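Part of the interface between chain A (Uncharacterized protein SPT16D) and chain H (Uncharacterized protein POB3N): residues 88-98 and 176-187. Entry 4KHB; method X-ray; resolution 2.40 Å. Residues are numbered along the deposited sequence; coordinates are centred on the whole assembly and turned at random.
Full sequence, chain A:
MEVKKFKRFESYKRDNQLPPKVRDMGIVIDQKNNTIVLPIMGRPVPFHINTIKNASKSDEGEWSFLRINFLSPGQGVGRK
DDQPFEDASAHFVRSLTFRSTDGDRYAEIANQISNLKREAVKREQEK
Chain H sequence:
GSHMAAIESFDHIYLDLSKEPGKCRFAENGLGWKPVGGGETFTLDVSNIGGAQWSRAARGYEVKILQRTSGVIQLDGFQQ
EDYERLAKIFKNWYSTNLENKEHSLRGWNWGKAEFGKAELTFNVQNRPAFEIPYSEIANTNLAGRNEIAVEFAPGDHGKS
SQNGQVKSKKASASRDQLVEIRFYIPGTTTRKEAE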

ATOM      1  N   ALA A  88     -18.361  15.233  -6.293  1.00 23.56           N
ATOM      2  CA  ALA A  88     -19.509  14.978  -5.427  1.00 27.23           C
ATOM      3  C   ALA A  88     -19.693  13.504  -5.085  1.00 21.79           C
ATOM      4  O   ALA A  88     -20.210  13.166  -4.019  1.00 22.68           O
ATOM      5  CB  ALA A  88     -20.780  15.540  -6.056  1.00 14.53           C
ATOM      6  N   SER A  89     -19.267  12.633  -5.994  1.00 16.54           N
ATOM      7  CA  SER A  89     -19.444  11.197  -5.819  1.00 18.17           C
ATOM      8  C   SER A  89     -18.166  10.541  -5.320  1.00 17.96           C
ATOM      9  O   SER A  89     -18.030   9.318  -5.370  1.00 19.59           O
ATOM     10  CB  SER A  89     -19.874  10.550  -7.135  1.00 20.74           C
ATOM     11  OG  SER A  89     -18.819  10.583  -8.082  1.00 19.84           O
ATOM     12  N   ALA A  90     -17.236  11.354  -4.833  1.00 14.69           N
ATOM     13  CA  ALA A  90     -15.930  10.851  -4.419  1.00 13.94           C
ATOM     14  C   ALA A  90     -16.001   9.915  -3.218  1.00 12.31           C
ATOM     15  O   ALA A  90     -16.771  10.137  -2.281  1.00 12.15           O
ATOM     16  CB  ALA A  90     -14.986  12.005  -4.128  1.00 11.19           C
ATOM     17  N   HIS A  91     -15.185   8.870  -3.252  1.00 13.38           N
ATOM     18  CA  HIS A  91     -14.998   8.013  -2.093  1.00 13.48           C
ATOM     19  C   HIS A  91     -13.853   8.600  -1.278  1.00  9.74           C
ATOM     20  O   HIS A  91     -12.934   9.193  -1.841  1.00 10.87           O
ATOM     21  CB  HIS A  91     -14.664   6.584  -2.532  1.00  8.72           C
ATOM     22  CG  HIS A  91     -15.681   5.973  -3.448  1.00 13.04           C
ATOM     23  ND1 HIS A  91     -15.536   4.711  -3.984  1.00 16.10           N
ATOM     24  CD2 HIS A  91     -16.865   6.443  -3.914  1.00 14.41           C
ATOM     25  CE1 HIS A  91     -16.579   4.434  -4.746  1.00 10.65           C
ATOM     26  NE2 HIS A  91     -17.400   5.468  -4.719  1.00 11.31           N
ATOM     27  N   PHE A  92     -13.897   8.434   0.040  1.00  7.20           N
ATOM     28  CA  PHE A  92     -12.856   8.981   0.905  1.00  8.36           C
ATOM     29  C   PHE A  92     -12.242   7.888   1.772  1.00 13.80           C
ATOM     30  O   PHE A  92     -12.921   6.926   2.141  1.00 12.27           O
ATOM     31  CB  PHE A  92     -13.433  10.078   1.813  1.00 16.02           C
ATOM     32  CG  PHE A  92     -13.648  11.402   1.126  1.00 12.83           C
ATOM     33  CD1 PHE A  92     -14.705  11.591   0.244  1.00 11.75           C
ATOM     34  CD2 PHE A  92     -12.801  12.471   1.395  1.00  9.58           C
ATOM     35  CE1 PHE A  92     -14.898  12.821  -0.376  1.00 12.23           C
ATOM     36  CE2 PHE A  92     -12.990  13.701   0.784  1.00 16.35           C
ATOM     37  CZ  PHE A  92     -14.040  13.875  -0.102  1.00 12.46           C
ATOM     38  N   VAL A  93     -10.960   8.033   2.094  1.00  8.76           N
ATOM     39  CA  VAL A  93     -10.372   7.261   3.179  1.00  9.67           C
ATOM     40  C   VAL A  93     -10.758   8.010   4.446  1.00 11.45           C
ATOM     41  O   VAL A  93     -10.421   9.188   4.587  1.00 14.15           O
ATOM     42  CB  VAL A  93      -8.831   7.176   3.059  1.00 10.98           C
ATOM     43  CG1 VAL A  93      -8.247   6.330   4.181  1.00 10.86           C
ATOM     44  CG2 VAL A  93      -8.427   6.615   1.706  1.00  4.54           C
ATOM     45  N   ARG A  94     -11.468   7.345   5.358  1.00 12.70           N
ATOM     46  CA  ARG A  94     -11.947   8.006   6.570  1.00 12.42           C
ATOM     47  C   ARG A  94     -10.932   7.871   7.698  1.00 15.49           C
ATOM     48  O   ARG A  94     -10.633   8.842   8.398  1.00 19.04           O
ATOM     49  CB  ARG A  94     -13.288   7.419   7.023  1.00 21.38           C
ATOM     50  CG  ARG A  94     -14.313   8.464   7.450  1.00 28.60           C
ATOM     51  CD  ARG A  94     -15.693   8.157   6.902  1.00 32.45           C
ATOM     52  NE  ARG A  94     -16.622   9.276   7.045  1.00 36.85           N
ATOM     53  CZ  ARG A  94     -17.905   9.132   7.363  1.00 39.53           C
ATOM     54  NH1 ARG A  94     -18.386   7.923   7.618  1.00 26.57           N
ATOM     55  NH2 ARG A  94     -18.696  10.192   7.472  1.00 43.25           N
ATOM     56  N   SER A  95     -10.405   6.659   7.866  1.00 11.80           N
ATOM     57  CA  SER A  95      -9.406   6.400   8.896  1.00 14.97           C
ATOM     58  C   SER A  95      -8.627   5.115   8.638  1.00 13.98           C
ATOM     59  O   SER A  95      -9.069   4.247   7.881  1.00 16.27           O
ATOM     60  CB  SER A  95     -10.066   6.325  10.275  1.00 17.72           C
ATOM     61  OG  SER A  95     -10.863   5.157  10.393  1.00 22.64           O
ATOM     62  N   LEU A  96      -7.461   5.011   9.270  1.00 14.17           N
ATOM     63  CA  LEU A  96      -6.709   3.761   9.318  1.00 20.87           C
ATOM     64  C   LEU A  96      -6.009   3.619  10.668  1.00 20.46           C
ATOM     65  O   LEU A  96      -5.638   4.618  11.294  1.00 16.85           O
ATOM     66  CB  LEU A  96      -5.722   3.644   8.151  1.00 21.44           C
ATOM     67  CG  LEU A  96      -4.967   4.872   7.652  1.00 24.48           C
ATOM     68  CD1 LEU A  96      -3.821   5.199   8.580  1.00 25.70           C
ATOM     69  CD2 LEU A  96      -4.471   4.640   6.233  1.00 16.27           C
ATOM     70  N   THR A  97      -5.822   2.379  11.110  1.00 19.58           N
ATOM     71  CA  THR A  97      -5.220   2.115  12.412  1.00 18.87           C
ATOM     72  C   THR A  97      -3.996   1.208  12.307  1.00 14.98           C
ATOM     73  O   THR A  97      -4.028   0.174  11.635  1.00 15.23           O
ATOM     74  CB  THR A  97      -6.250   1.497  13.395  1.00 21.27           C
ATOM     75  OG1 THR A  97      -7.257   2.466  13.716  1.00 18.40           O
ATOM     76  CG2 THR A  97      -5.576   1.037  14.682  1.00 17.30           C
ATOM     77  N   PHE A  98      -2.913   1.614  12.960  1.00 16.95           N
ATOM     78  CA  PHE A  98      -1.716   0.790  13.050  1.00 22.33           C
ATOM     79  C   PHE A  98      -1.511   0.350  14.490  1.00 21.07           C
ATOM     80  O   PHE A  98      -2.035   0.973  15.419  1.00 20.38           O
ATOM     81  CB  PHE A  98      -0.472   1.550  12.581  1.00 19.34           C
ATOM     82  CG  PHE A  98      -0.463   1.882  11.118  1.00 13.03           C
ATOM     83  CD1 PHE A  98      -0.980   3.081  10.655  1.00 12.05           C
ATOM     84  CD2 PHE A  98       0.097   0.998  10.205  1.00 19.69           C
ATOM     85  CE1 PHE A  98      -0.956   3.386   9.305  1.00 13.25           C
ATOM     86  CE2 PHE A  98       0.124   1.294   8.854  1.00 12.15           C
ATOM     87  CZ  PHE A  98      -0.404   2.491   8.403  1.00 13.27           C
TER
ATOM     88  N   ASP H 176       5.160  -1.299  11.748  1.00 26.94           N
ATOM     89  CA  ASP H 176       3.882  -0.660  11.984  1.00 22.96           C
ATOM     90  C   ASP H 176       2.817  -1.485  11.288  1.00 22.58           C
ATOM     91  O   ASP H 176       2.620  -1.370  10.077  1.00 22.83           O
ATOM     92  CB  ASP H 176       3.901   0.774  11.446  1.00 22.29           C
ATOM     93  CG  ASP H 176       4.892   1.659  12.178  1.00 19.88           C
ATOM     94  OD1 ASP H 176       4.854   1.691  13.425  1.00 23.08           O
ATOM     95  OD2 ASP H 176       5.709   2.322  11.503  1.00 24.79           O
ATOM     96  N   GLN H 177       2.128  -2.314  12.062  1.00 21.29           N
ATOM     97  CA  GLN H 177       1.190  -3.272  11.499  1.00 21.07           C
ATOM     98  C   GLN H 177      -0.167  -2.643  11.227  1.00 19.97           C
ATOM     99  O   GLN H 177      -0.767  -2.027  12.112  1.00 17.45           O
ATOM    100  CB  GLN H 177       1.038  -4.472  12.441  1.00 20.69           C
ATOM    101  CG  GLN H 177       2.353  -5.191  12.735  1.00 29.23           C
ATOM    102  CD  GLN H 177       2.177  -6.374  13.664  1.00 23.87           C
ATOM    103  OE1 GLN H 177       1.166  -6.489  14.358  1.00 22.25           O
ATOM    104  NE2 GLN H 177       3.161  -7.262  13.681  1.00 23.38           N
ATOM    105  N   LEU H 178      -0.657  -2.823  10.005  1.00 15.28           N
ATOM    106  CA  LEU H 178      -1.952  -2.277   9.622  1.00 16.12           C
ATOM    107  C   LEU H 178      -3.062  -3.083  10.288  1.00 13.53           C
ATOM    108  O   LEU H 178      -3.088  -4.315  10.201  1.00 10.94           O
ATOM    109  CB  LEU H 178      -2.115  -2.277   8.100  1.00 13.95           C
ATOM    110  CG  LEU H 178      -3.379  -1.610   7.554  1.00 13.95           C
ATOM    111  CD1 LEU H 178      -3.432  -0.157   7.992  1.00 14.60           C
ATOM    112  CD2 LEU H 178      -3.417  -1.699   6.035  1.00 13.28           C
ATOM    113  N   VAL H 179      -3.972  -2.380  10.953  1.00 15.38           N
ATOM    114  CA  VAL H 179      -5.020  -3.022  11.730  1.00 14.83           C
ATOM    115  C   VAL H 179      -6.378  -2.892  11.048  1.00 13.18           C
ATOM    116  O   VAL H 179      -7.145  -3.857  10.978  1.00 12.06           O
ATOM    117  CB  VAL H 179      -5.096  -2.415  13.150  1.00 22.50           C
ATOM    118  CG1 VAL H 179      -6.265  -2.990  13.917  1.00 17.45           C
ATOM    119  CG2 VAL H 179      -3.806  -2.664  13.906  1.00 18.57           C
ATOM    120  N   GLU H 180      -6.656  -1.703  10.521  1.00 12.86           N
ATOM    121  CA  GLU H 180      -7.970  -1.397   9.965  1.00 16.68           C
ATOM    122  C   GLU H 180      -7.926  -0.212   9.001  1.00 18.70           C
ATOM    123  O   GLU H 180      -7.150   0.725   9.200  1.00 16.43           O
ATOM    124  CB  GLU H 180      -8.948  -1.103  11.109  1.00 13.98           C
ATOM    125  CG  GLU H 180     -10.384  -0.860  10.687  1.00 18.77           C
ATOM    126  CD  GLU H 180     -11.243  -0.360  11.831  1.00 26.55           C
ATOM    127  OE1 GLU H 180     -10.908   0.696  12.408  1.00 31.40           O
ATOM    128  OE2 GLU H 180     -12.249  -1.025  12.159  1.00 34.85           O
ATOM    129  N   ILE H 181      -8.742  -0.263   7.949  1.00 14.47           N
ATOM    130  CA  ILE H 181      -8.957   0.894   7.081  1.00 15.81           C
ATOM    131  C   ILE H 181     -10.457   1.113   6.925  1.00 14.53           C
ATOM    132  O   ILE H 181     -11.214   0.161   6.719  1.00 19.32           O
ATOM    133  CB  ILE H 181      -8.337   0.705   5.681  1.00 13.94           C
ATOM    134  CG1 ILE H 181      -6.881   0.253   5.800  1.00 23.19           C
ATOM    135  CG2 ILE H 181      -8.419   2.002   4.880  1.00  8.70           C
ATOM    136  CD1 ILE H 181      -6.149   0.174   4.479  1.00 23.93           C
ATOM    137  N   ARG H 182     -10.881   2.368   7.023  1.00 11.47           N
ATOM    138  CA  ARG H 182     -12.284   2.720   6.853  1.00 18.02           C
ATOM    139  C   ARG H 182     -12.489   3.618   5.640  1.00 16.69           C
ATOM    140  O   ARG H 182     -11.760   4.595   5.450  1.00 12.81           O
ATOM    141  CB  ARG H 182     -12.810   3.392   8.125  1.00 22.96           C
ATOM    142  CG  ARG H 182     -12.688   2.516   9.360  1.00 26.35           C
ATOM    143  CD  ARG H 182     -13.381   3.126  10.562  1.00 32.80           C
ATOM    144  NE  ARG H 182     -13.199   2.313  11.761  1.00 35.00           N
ATOM    145  CZ  ARG H 182     -14.002   2.355  12.819  1.00 39.34           C
ATOM    146  NH1 ARG H 182     -15.041   3.178  12.830  1.00 34.32           N
ATOM    147  NH2 ARG H 182     -13.762   1.580  13.867  1.00 43.77           N
ATOM    148  N   PHE H 183     -13.488   3.297   4.827  1.00 13.28           N
ATOM    149  CA  PHE H 183     -13.763   4.085   3.635  1.00 12.99           C
ATOM    150  C   PHE H 183     -15.145   4.709   3.745  1.00 17.53           C
ATOM    151  O   PHE H 183     -16.078   4.078   4.250  1.00 20.29           O
ATOM    152  CB  PHE H 183     -13.708   3.199   2.387  1.00 11.91           C
ATOM    153  CG  PHE H 183     -12.350   2.622   2.107  1.00  9.62           C
ATOM    154  CD1 PHE H 183     -11.425   3.331   1.355  1.00  7.73           C
ATOM    155  CD2 PHE H 183     -12.002   1.368   2.588  1.00  9.67           C
ATOM    156  CE1 PHE H 183     -10.172   2.805   1.092  1.00  8.36           C
ATOM    157  CE2 PHE H 183     -10.751   0.832   2.331  1.00  9.85           C
ATOM    158  CZ  PHE H 183      -9.835   1.553   1.582  1.00  8.28           C
ATOM    159  N   TYR H 184     -15.275   5.948   3.281  1.00 13.13           N
ATOM    160  CA  TYR H 184     -16.588   6.545   3.103  1.00 15.43           C
ATOM    161  C   TYR H 184     -16.982   6.390   1.645  1.00 19.23           C
ATOM    162  O   TYR H 184     -16.380   7.005   0.762  1.00 15.65           O
ATOM    163  CB  TYR H 184     -16.585   8.019   3.510  1.00 18.32           C
ATOM    164  CG  TYR H 184     -17.868   8.731   3.160  1.00 22.72           C
ATOM    165  CD1 TYR H 184     -19.023   8.516   3.898  1.00 35.65           C
ATOM    166  CD2 TYR H 184     -17.920   9.639   2.110  1.00 26.65           C
ATOM    167  CE1 TYR H 184     -20.198   9.159   3.587  1.00 34.15           C
ATOM    168  CE2 TYR H 184     -19.091  10.293   1.793  1.00 31.32           C
ATOM    169  CZ  TYR H 184     -20.227  10.049   2.537  1.00 35.19           C
ATOM    170  OH  TYR H 184     -21.401  10.695   2.229  1.00 36.84           O
ATOM    171  N   ILE H 185     -17.997   5.567   1.402  1.00 17.88           N
ATOM    172  CA  ILE H 185     -18.457   5.274   0.051  1.00 20.10           C
ATOM    173  C   ILE H 185     -19.953   5.538  -0.059  1.00 22.17           C
ATOM    174  O   ILE H 185     -20.762   4.732   0.400  1.00 30.58           O
ATOM    175  CB  ILE H 185     -18.178   3.803  -0.333  1.00 17.74           C
ATOM    176  CG1 ILE H 185     -16.699   3.453  -0.119  1.00 18.09           C
ATOM    177  CG2 ILE H 185     -18.590   3.533  -1.775  1.00 15.50           C
ATOM    178  CD1 ILE H 185     -16.339   2.014  -0.454  1.00 14.06           C
ATOM    179  N   PRO H 186     -20.324   6.664  -0.689  1.00 26.90           N
ATOM    180  CA  PRO H 186     -21.747   7.007  -0.829  1.00 28.47           C
ATOM    181  C   PRO H 186     -22.513   6.005  -1.691  1.00 39.65           C
ATOM    182  O   PRO H 186     -21.918   5.317  -2.520  1.00 36.77           O
ATOM    183  CB  PRO H 186     -21.732   8.390  -1.500  1.00 31.15           C
ATOM    184  CG  PRO H 186     -20.311   8.738  -1.773  1.00 26.79           C
ATOM    185  CD  PRO H 186     -19.426   7.597  -1.392  1.00 26.55           C
ATOM    186  N   GLY H 187     -23.829   5.961  -1.508  1.00 50.14           N
ATOM    187  CA  GLY H 187     -24.693   4.973  -2.133  1.00 44.42           C
ATOM    188  C   GLY H 187     -24.640   3.460  -1.958  1.00 50.65           C
ATOM    189  O   GLY H 187     -24.925   2.708  -2.890  1.00 51.89           O
TER
HETATM  190  O   HOH W   1      -9.343   3.166  11.645  1.00 18.15           O

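Strand 91-98 of chain A and a strand of chain H that begins at Gln177(H) pair antiparallel, so that one sheet runs across the interface. The main chain sets the register: Phe92(A) N donates to Tyr184(H) O (3.0 Å) and Tyr184(H) N to Phe92(A) O (2.8 Å). A bulge follows. Arg94(A), with a psi of -45° that breaks the extended run, sends its N to Arg182(H) O at 2.8 Å, while Ser95(A) N reaches the same oxygen only weakly, at 3.5 Å. A second bulge, at Val179(H), repeats the pattern: Val179(H) N lies 2.6 Å from Thr97(A) O, and Glu180(H) N bonds weakly to that oxygen at 3.4 Å.

One face carries Val93(A), Leu96(A), Phe98(A), Leu178(H), Ile181(H) and Phe183(H), all buried and apolar, as suits side chains that pack without polar partners. Leu178(H), with chi1 t and chi2 p, lays CD1 over the face of the Phe98(A) ring, 4.2 Å from its centroid. The m rotamer of Phe98(A) holds the ring beside chain H, its CD2 3.5 Å from Asp176(H) O.

The other face is more polar. The extended m, t, t chain of Arg182(H) brings NE within 2.9 Å of Glu180(H) OE1 in a salt bridge, and passes its CD 3.2 Å from Ser95(A) OG. Ser95(A), chi1 p, and Thr97(A), chi1 m, direct their hydroxyls to one water, 2.8 Å from Ser95(A) OG and 3.0 Å from Thr97(A) OG1, which donates to Glu180(H) OE1 at 3.0 Å; a hydroxyl suits such a site because it can either give or accept a hydrogen bond. Farther along, the Tyr184(H) ring, chi1 t, lies beside the Arg94(A) guanidinium, with CD1 over its face, and Arg94(A) CD comes 3.5 Å from Tyr184(H) CB. At the end of the pairing, Ile185(H) CG2 sits 3.7 Å from the centroid of the His91(A) ring, a methyl over an aromatic face.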